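Local atomic coordinates of ATP phosphoribosyltransferase (Thermotoga maritima, PDB entry 1O63), a protein that probably catalyses the first step of histidine biosynthesis, condensing ATP with 5-phosphoribose 1-diphosphate to give phosphoribosyl-ATP and diphosphate, in a complex with HisZ. Residues Asn85-Val90 / Phe168-His173; Met89-Pro94 / Glu162-Ile167; Thr108-Val113 / Ile146-Glu151. One frame throughout, in Å; residues are numbered along the deposited sequence.

Contact 1 (Asn85-Val90 / Phe168-His173); sequences NISRMV and FVIRTH
Asn85 reaches Arg171 with its amide oxygen: OD1 sits above the NE-NH2 rim of one guanidinium face, 2.9 Å from Arg171 NH2, the two planes 65° apart. The approach is polar but not a hydrogen bond, and Arg171 NE makes a weak bond to Pro83 O. Val169 CG1 lies on the same side of the guanidinium, 3.2 Å from Asn85 OD1. A classic beta bulge interrupts the regular register, Ile86 and Ser87 both facing Ile170. Ile170 O takes both Ile86 N, at 2.8 Å, and Ser87 N, at 3.3 Å, while the CG1 branch of Ile86 passes close to Arg171 CA. Ser87 returns a bond through its carbonyl to Ile170 N, and its OG packs 3.5 Å from Ile170 CB. Arg88 stands beside Val169 in a non-hydrogen-bonded pair on the other face of the sheet; its guanidinium turns to a salt bridge with Glu166. Met89, a selenomethionine, gives its N to Phe168 O at 2.8 Å in a nearly straight bond (175°). Its CB rests over the centre of the Phe168 ring, 3.8 Å from the centroid, a CH-pi contact; CG, anti to the backbone N (chi1 -179°), continues over the same face toward the CZ-CE2 rim. Helix 66-71 packs on the side of the sheet that carries Met89, Phe168 and Ile170. Main-chain bonds therefore set the pairing, with one carbonyl serving two donors at the bulge. The side chains add apolar packing on the Met89 face, and the amide oxygen beside Arg171 probably gives some favourable electrostatic contact.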
# COMPACT_ATOMS: atom_id res chain seq x y z
N ASN A 85 -15.14 -17.74 4.88
CA ASN A 85 -15.39 -16.32 4.65
C ASN A 85 -14.48 -15.53 5.60
O ASN A 85 -14.58 -15.71 6.82
CB ASN A 85 -16.85 -15.97 4.96
CG ASN A 85 -17.84 -16.60 4.02
OD1 ASN A 85 -17.54 -16.90 2.86
ND2 ASN A 85 -19.06 -16.82 4.51
N ILE A 86 -13.59 -14.71 5.07
CA ILE A 86 -12.71 -13.93 5.95
C ILE A 86 -13.34 -12.58 6.32
O ILE A 86 -13.21 -12.09 7.43
CB ILE A 86 -11.39 -13.57 5.22
CG1 ILE A 86 -10.81 -14.76 4.50
CG2 ILE A 86 -10.42 -12.92 6.20
CD1 ILE A 86 -10.47 -15.96 5.35
N SER A 87 -13.77 -11.88 5.27
CA SER A 87 -14.32 -10.52 5.46
C SER A 87 -15.28 -10.17 4.34
O SER A 87 -15.67 -11.05 3.57
CB SER A 87 -13.14 -9.55 5.50
OG SER A 87 -12.29 -9.77 4.39
N ARG A 88 -15.72 -8.92 4.30
CA ARG A 88 -16.67 -8.46 3.29
C ARG A 88 -16.19 -7.11 2.69
O ARG A 88 -15.80 -6.24 3.43
CB ARG A 88 -18.05 -8.22 3.88
CG ARG A 88 -18.82 -9.42 4.41
CD ARG A 88 -20.02 -8.94 5.25
NE ARG A 88 -19.62 -8.54 6.58
CZ ARG A 88 -20.27 -7.78 7.44
NH1 ARG A 88 -21.44 -7.24 7.14
NH2 ARG A 88 -19.74 -7.54 8.64
N MSE A 89 -16.46 -6.94 1.42
CA MSE A 89 -16.23 -5.64 0.75
C MSE A 89 -17.59 -4.93 0.78
O MSE A 89 -18.60 -5.53 0.36
CB MSE A 89 -15.71 -5.84 -0.64
CG MSE A 89 -15.41 -4.58 -1.45
SE MSE A 89 -13.81 -3.70 -0.82
CE MSE A 89 -12.48 -4.86 -1.60
N VAL A 90 -17.65 -3.74 1.38
CA VAL A 90 -18.94 -3.06 1.50
C VAL A 90 -18.88 -1.62 1.01
O VAL A 90 -17.81 -1.05 0.89
CB VAL A 90 -19.44 -3.04 2.97
CG1 VAL A 90 -19.65 -4.46 3.47
CG2 VAL A 90 -18.48 -2.29 3.90
N PHE A 168 -19.25 -7.88 -2.00
CA PHE A 168 -18.86 -9.27 -2.17
C PHE A 168 -18.21 -9.77 -0.90
O PHE A 168 -17.61 -8.99 -0.11
CB PHE A 168 -18.00 -9.60 -3.38
CG PHE A 168 -16.72 -8.86 -3.52
CD1 PHE A 168 -15.60 -9.23 -2.79
CD2 PHE A 168 -16.62 -7.78 -4.39
CE1 PHE A 168 -14.41 -8.54 -2.94
CE2 PHE A 168 -15.44 -7.08 -4.52
CZ PHE A 168 -14.32 -7.46 -3.79
N VAL A 169 -18.33 -11.08 -0.74
CA VAL A 169 -17.71 -11.73 0.41
C VAL A 169 -16.26 -12.05 0.03
O VAL A 169 -16.03 -12.32 -1.14
CB VAL A 169 -18.46 -13.03 0.75
CG1 VAL A 169 -17.63 -13.91 1.67
CG2 VAL A 169 -19.81 -12.66 1.38
N ILE A 170 -15.34 -11.88 0.94
CA ILE A 170 -13.92 -12.08 0.66
C ILE A 170 -13.42 -13.37 1.30
O ILE A 170 -13.59 -13.62 2.49
CB ILE A 170 -13.06 -10.92 1.16
CG1 ILE A 170 -13.35 -9.64 0.32
CG2 ILE A 170 -11.57 -11.24 1.09
CD1 ILE A 170 -12.97 -8.40 1.12
N ARG A 171 -12.76 -14.17 0.46
CA ARG A 171 -12.21 -15.45 0.91
C ARG A 171 -10.76 -15.55 0.39
O ARG A 171 -10.32 -14.75 -0.40
CB ARG A 171 -12.97 -16.59 0.20
CG ARG A 171 -14.47 -16.51 0.25
CD ARG A 171 -15.14 -17.78 -0.27
NE ARG A 171 -16.51 -17.89 0.26
CZ ARG A 171 -17.52 -17.19 -0.25
NH1 ARG A 171 -17.31 -16.36 -1.26
NH2 ARG A 171 -18.72 -17.34 0.29
N THR A 172 -10.12 -16.65 0.75
CA THR A 172 -8.79 -16.97 0.22
C THR A 172 -9.00 -17.74 -1.09
O THR A 172 -9.96 -18.49 -1.19
CB THR A 172 -8.05 -17.87 1.22
OG1 THR A 172 -8.04 -17.15 2.47
CG2 THR A 172 -6.64 -18.20 0.79
N HIS A 173 -8.12 -17.52 -2.07
CA HIS A 173 -8.24 -18.26 -3.33
C HIS A 173 -6.84 -18.88 -3.62
O HIS A 173 -5.88 -18.26 -3.18
CB HIS A 173 -8.54 -17.31 -4.49
CG HIS A 173 -9.85 -16.59 -4.40
ND1 HIS A 173 -10.97 -16.98 -5.07
CD2 HIS A 173 -10.20 -15.50 -3.66
CE1 HIS A 173 -11.98 -16.16 -4.75
NE2 HIS A 173 -11.53 -15.25 -3.90

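Contact 2 (Met89-Pro94 / Glu162-Ile167); sequences MVLAGP and EILDEI
Val90 CG1 lies over one face of the Glu166 carboxylate, offset toward OE2 of that residue (3.7 Å); the other oxygen, OE1, carries the salt bridge to Arg88. The bend at chi2 (-89°) turns CD of Glu166 back alongside Val90. The second carboxylate, on Asp165, belongs to the opposite face of the sheet: OD2 bonds to Tyr117 of helix 111-121, and OD1 receives a weak bond from Glu166 N. Between these groups the backbones pair antiparallel. Leu91 is held at its N by Asp165 O, and its own carbonyl meets two donors, Leu164 N at 2.8 Å and, weakly, Asp165 N at 3.3 Å. This classic beta bulge shifts the register by one residue. Beyond it Gly93 and Glu162 form a hydrogen-bonded pair, with Glu162 N 2.7 Å from Gly93 O and Gly93 N bonding back to Glu162 O. The Leu91 and Leu164 side chains cross at a slant, CD2 of Leu91 4.1 Å from CB of Leu164, and Ile167 CD1 is laid against the Val90 backbone, 3.9 Å from its C. The chemistry is divided between the faces: Val90, Ala92 and Ile163 line one, where Leu156 packs on Val90 and Ile163, while Leu91 presses on Tyr117 and Trp123 on the other. The Arg88 salt bridge probably offsets the charge of Glu166, while the Tyr117 hydroxyl would help to stabilise that of Asp165.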
# COMPACT_ATOMS: atom_id res chain seq x y z
N MSE A 89 -16.46 -6.94 1.42
CA MSE A 89 -16.23 -5.64 0.75
C MSE A 89 -17.59 -4.93 0.78
O MSE A 89 -18.60 -5.53 0.36
CB MSE A 89 -15.71 -5.84 -0.64
CG MSE A 89 -15.41 -4.58 -1.45
SE MSE A 89 -13.81 -3.70 -0.82
CE MSE A 89 -12.48 -4.86 -1.60
N VAL A 90 -17.65 -3.74 1.38
CA VAL A 90 -18.94 -3.06 1.50
C VAL A 90 -18.88 -1.62 1.01
O VAL A 90 -17.81 -1.05 0.89
CB VAL A 90 -19.44 -3.04 2.97
CG1 VAL A 90 -19.65 -4.46 3.47
CG2 VAL A 90 -18.48 -2.29 3.90
N LEU A 91 -20.05 -1.08 0.73
CA LEU A 91 -20.25 0.34 0.49
C LEU A 91 -20.73 0.89 1.85
O LEU A 91 -21.57 0.21 2.47
CB LEU A 91 -21.35 0.60 -0.56
CG LEU A 91 -21.67 2.10 -0.76
CD1 LEU A 91 -20.51 2.75 -1.48
CD2 LEU A 91 -22.96 2.25 -1.57
N ALA A 92 -20.10 1.91 2.36
CA ALA A 92 -20.51 2.50 3.65
C ALA A 92 -20.52 4.03 3.57
O ALA A 92 -19.86 4.66 2.76
CB ALA A 92 -19.61 2.04 4.77
N GLY A 93 -21.27 4.63 4.52
CA GLY A 93 -21.36 6.10 4.56
C GLY A 93 -21.91 6.54 5.93
O GLY A 93 -22.32 5.72 6.73
N PRO A 94 -21.90 7.83 6.18
CA PRO A 94 -22.39 8.37 7.47
C PRO A 94 -23.74 7.80 7.79
O PRO A 94 -24.62 7.78 6.90
CB PRO A 94 -22.46 9.87 7.20
CG PRO A 94 -21.34 10.09 6.21
CD PRO A 94 -21.43 8.91 5.28
N GLU A 162 -22.31 3.59 8.41
CA GLU A 162 -23.25 2.48 8.30
C GLU A 162 -22.95 1.69 7.02
O GLU A 162 -22.58 2.30 6.02
CB GLU A 162 -24.69 3.02 8.21
CG GLU A 162 -25.68 2.22 7.47
CD GLU A 162 -27.11 2.70 7.47
OE1 GLU A 162 -27.38 3.89 7.19
OE2 GLU A 162 -28.02 1.87 7.74
N ILE A 163 -23.25 0.40 7.04
CA ILE A 163 -23.09 -0.43 5.85
C ILE A 163 -24.30 -0.26 4.94
O ILE A 163 -25.42 -0.63 5.27
CB ILE A 163 -22.91 -1.91 6.22
CG1 ILE A 163 -21.55 -2.13 6.90
CG2 ILE A 163 -23.03 -2.76 4.96
CD1 ILE A 163 -21.40 -3.52 7.52
N LEU A 164 -24.08 0.36 3.77
CA LEU A 164 -25.16 0.62 2.84
C LEU A 164 -25.39 -0.52 1.87
O LEU A 164 -26.47 -0.58 1.26
CB LEU A 164 -24.89 1.91 2.05
CG LEU A 164 -24.42 3.10 2.91
CD1 LEU A 164 -24.20 4.33 2.04
CD2 LEU A 164 -25.40 3.40 4.02
N ASP A 165 -24.36 -1.35 1.63
CA ASP A 165 -24.51 -2.45 0.68
C ASP A 165 -23.31 -3.41 0.82
O ASP A 165 -22.17 -3.00 1.03
CB ASP A 165 -24.58 -1.93 -0.75
CG ASP A 165 -25.21 -2.86 -1.77
OD1 ASP A 165 -25.85 -3.86 -1.38
OD2 ASP A 165 -25.11 -2.58 -3.00
N GLU A 166 -23.62 -4.69 0.60
CA GLU A 166 -22.57 -5.72 0.64
C GLU A 166 -22.12 -5.97 -0.79
O GLU A 166 -22.96 -6.28 -1.65
CB GLU A 166 -23.17 -6.99 1.24
CG GLU A 166 -23.81 -6.82 2.61
CD GLU A 166 -22.82 -7.02 3.74
OE1 GLU A 166 -23.12 -6.68 4.90
OE2 GLU A 166 -21.71 -7.54 3.46
N ILE A 167 -20.86 -5.72 -1.13
CA ILE A 167 -20.49 -5.86 -2.57
C ILE A 167 -20.06 -7.28 -2.88
O ILE A 167 -20.30 -7.80 -3.95
CB ILE A 167 -19.42 -4.84 -2.96
CG1 ILE A 167 -19.93 -3.42 -2.66
CG2 ILE A 167 -19.08 -5.00 -4.44
CD1 ILE A 167 -18.91 -2.33 -2.85

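Contact 3 (Thr108-Val113 / Ile146-Glu151)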
# COMPACT_ATOMS: atom_id res chain seq x y z
N THR A 108 -11.52 5.02 -1.54
CA THR A 108 -11.35 3.56 -1.46
C THR A 108 -9.89 3.20 -1.76
O THR A 108 -9.20 3.98 -2.41
CB THR A 108 -12.25 2.89 -2.52
OG1 THR A 108 -12.11 1.48 -2.50
CG2 THR A 108 -11.87 3.39 -3.92
N LYS A 109 -9.47 2.03 -1.33
CA LYS A 109 -8.20 1.43 -1.72
C LYS A 109 -8.40 0.56 -2.97
O LYS A 109 -7.43 0.01 -3.53
CB LYS A 109 -7.65 0.50 -0.64
CG LYS A 109 -7.47 1.15 0.71
CD LYS A 109 -6.53 0.35 1.59
CE LYS A 109 -7.25 -0.75 2.31
NZ LYS A 109 -6.46 -1.33 3.43
N PHE A 110 -9.67 0.32 -3.31
CA PHE A 110 -9.98 -0.54 -4.48
C PHE A 110 -10.71 0.20 -5.57
O PHE A 110 -11.93 0.07 -5.74
CB PHE A 110 -10.84 -1.72 -3.96
CG PHE A 110 -10.23 -2.30 -2.68
CD1 PHE A 110 -10.72 -1.93 -1.45
CD2 PHE A 110 -9.19 -3.22 -2.74
CE1 PHE A 110 -10.21 -2.47 -0.28
CE2 PHE A 110 -8.67 -3.78 -1.58
CZ PHE A 110 -9.14 -3.37 -0.35
N PRO A 111 -10.00 1.03 -6.36
CA PRO A 111 -10.63 1.81 -7.40
C PRO A 111 -11.28 1.02 -8.50
O PRO A 111 -12.36 1.46 -8.95
CB PRO A 111 -9.53 2.76 -7.89
CG PRO A 111 -8.25 2.09 -7.49
CD PRO A 111 -8.56 1.29 -6.27
N ASN A 112 -10.79 -0.14 -8.93
CA ASN A 112 -11.46 -0.88 -10.00
C ASN A 112 -12.74 -1.54 -9.49
O ASN A 112 -13.77 -1.54 -10.15
CB ASN A 112 -10.54 -1.92 -10.64
CG ASN A 112 -9.35 -1.27 -11.32
OD1 ASN A 112 -9.46 -0.17 -11.86
ND2 ASN A 112 -8.18 -1.92 -11.24
N VAL A 113 -12.62 -2.19 -8.30
CA VAL A 113 -13.81 -2.73 -7.64
C VAL A 113 -14.89 -1.65 -7.51
O VAL A 113 -16.05 -1.86 -7.82
CB VAL A 113 -13.44 -3.24 -6.23
CG1 VAL A 113 -14.65 -3.32 -5.33
CG2 VAL A 113 -12.76 -4.61 -6.38
N ILE A 146 -17.61 5.41 1.21
CA ILE A 146 -16.39 4.63 1.02
C ILE A 146 -16.74 3.23 0.52
O ILE A 146 -17.90 2.82 0.67
CB ILE A 146 -15.55 4.46 2.29
CG1 ILE A 146 -16.33 3.66 3.32
CG2 ILE A 146 -15.07 5.84 2.81
CD1 ILE A 146 -15.62 3.35 4.61
N VAL A 147 -15.77 2.59 -0.12
CA VAL A 147 -15.91 1.16 -0.46
C VAL A 147 -14.70 0.51 0.23
O VAL A 147 -13.57 0.90 -0.07
CB VAL A 147 -15.91 0.88 -1.95
CG1 VAL A 147 -15.65 -0.60 -2.23
CG2 VAL A 147 -17.21 1.32 -2.61
N ASP A 148 -14.95 -0.32 1.24
CA ASP A 148 -13.82 -0.86 2.01
C ASP A 148 -14.16 -2.20 2.62
O ASP A 148 -15.32 -2.64 2.62
CB ASP A 148 -13.42 0.12 3.12
CG ASP A 148 -12.01 -0.06 3.63
OD1 ASP A 148 -11.23 -0.85 3.04
OD2 ASP A 148 -11.65 0.59 4.64
N ILE A 149 -13.16 -2.85 3.19
CA ILE A 149 -13.33 -4.15 3.82
C ILE A 149 -13.66 -3.94 5.31
O ILE A 149 -13.11 -3.05 5.95
CB ILE A 149 -12.02 -4.96 3.77
CG1 ILE A 149 -11.58 -5.26 2.33
CG2 ILE A 149 -12.12 -6.26 4.57
CD1 ILE A 149 -10.19 -5.95 2.36
N THR A 150 -14.52 -4.80 5.81
CA THR A 150 -14.93 -4.90 7.19
C THR A 150 -15.07 -6.39 7.54
O THR A 150 -15.36 -7.20 6.67
CB THR A 150 -16.30 -4.21 7.43
OG1 THR A 150 -16.61 -4.26 8.82
CG2 THR A 150 -17.41 -4.92 6.67
N GLU A 151 -14.83 -6.75 8.79
CA GLU A 151 -14.98 -8.14 9.22
C GLU A 151 -16.19 -8.25 10.15
O GLU A 151 -17.03 -9.13 9.98
CB GLU A 151 -13.72 -8.64 9.93
CG GLU A 151 -12.51 -8.68 8.97
CD GLU A 151 -11.43 -9.60 9.51
OE1 GLU A 151 -10.25 -9.45 9.10
OE2 GLU A 151 -11.74 -10.49 10.32
O HOH W 1 -10.88 0.96 0.78
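Thr108 meets Val147 through its hydroxyl: with OG1 anti to the backbone N (chi1 179°) it is placed 2.9 Å from Val147 O and donates to it. The same oxygen accepts from Phe110 N at 2.8 Å, closing an ST turn, so one hydroxyl both ties the loop to the strand and shapes the turn that follows. Phe110 CG lies anti to the carbonyl carbon (chi1 -46°), and the ring extends from there toward Asp148 and Ile149. Asp148 OD1 comes to the ring edge, in plane, 3.8 Å from CE1; the carboxylate is turned 42° from the ring. Ile149 crosses the Phe110 side chain at about a right angle, its CD1 3.9 Å from CZ. Lys109 CB covers part of one ring face, toward the rim.

A water knits the gap between the backbones. It accepts from Lys109 N at 2.8 Å and donates to Val147 O at the same distance, with a weak further bond to Asp148 OD1. Val147 O is thus gripped by the threonine hydroxyl and by the water. Lys109 NZ and Asp148 carry opposite charges without direct contact, probably a mild attraction. Deeper in, Val113 CG1 packs 4.2 Å from Val147 CG1.

Phe110 is the N-cap residue of helix 111-121, and Glu71 accepts from Asn112 N and Val113 N in the first turn. The place is characteristic of an alpha/beta lobe of the type II periplasmic-binding-protein fold: a parallel strand ends, turns and enters a helix over its neighbour. Strand 145-150 and the loop after it belong to the family signature, whose loop in related enzymes binds 5-phosphoribose 1-diphosphate and probably does so here.

In the fold
From the N terminus the chain first builds much of one lobe, then crosses on strand 81-94 into the other. Contacts 1 and 2 both start there, share Met89 and Val90, and are closed only when strand 161-176 runs back antiparallel; contact 2 closes the smaller loop and lies within that of contact 1. Contact 3 is nested in both: it joins the start of helix 111-121 to strand 145-150, the other neighbour of strand 81-94, so nothing crosses. Bonds between Val90 and Asp148, and between Ala92 and Ile146, unite all three in one sheet, linking the lobe-connecting strand pair to the second lobe.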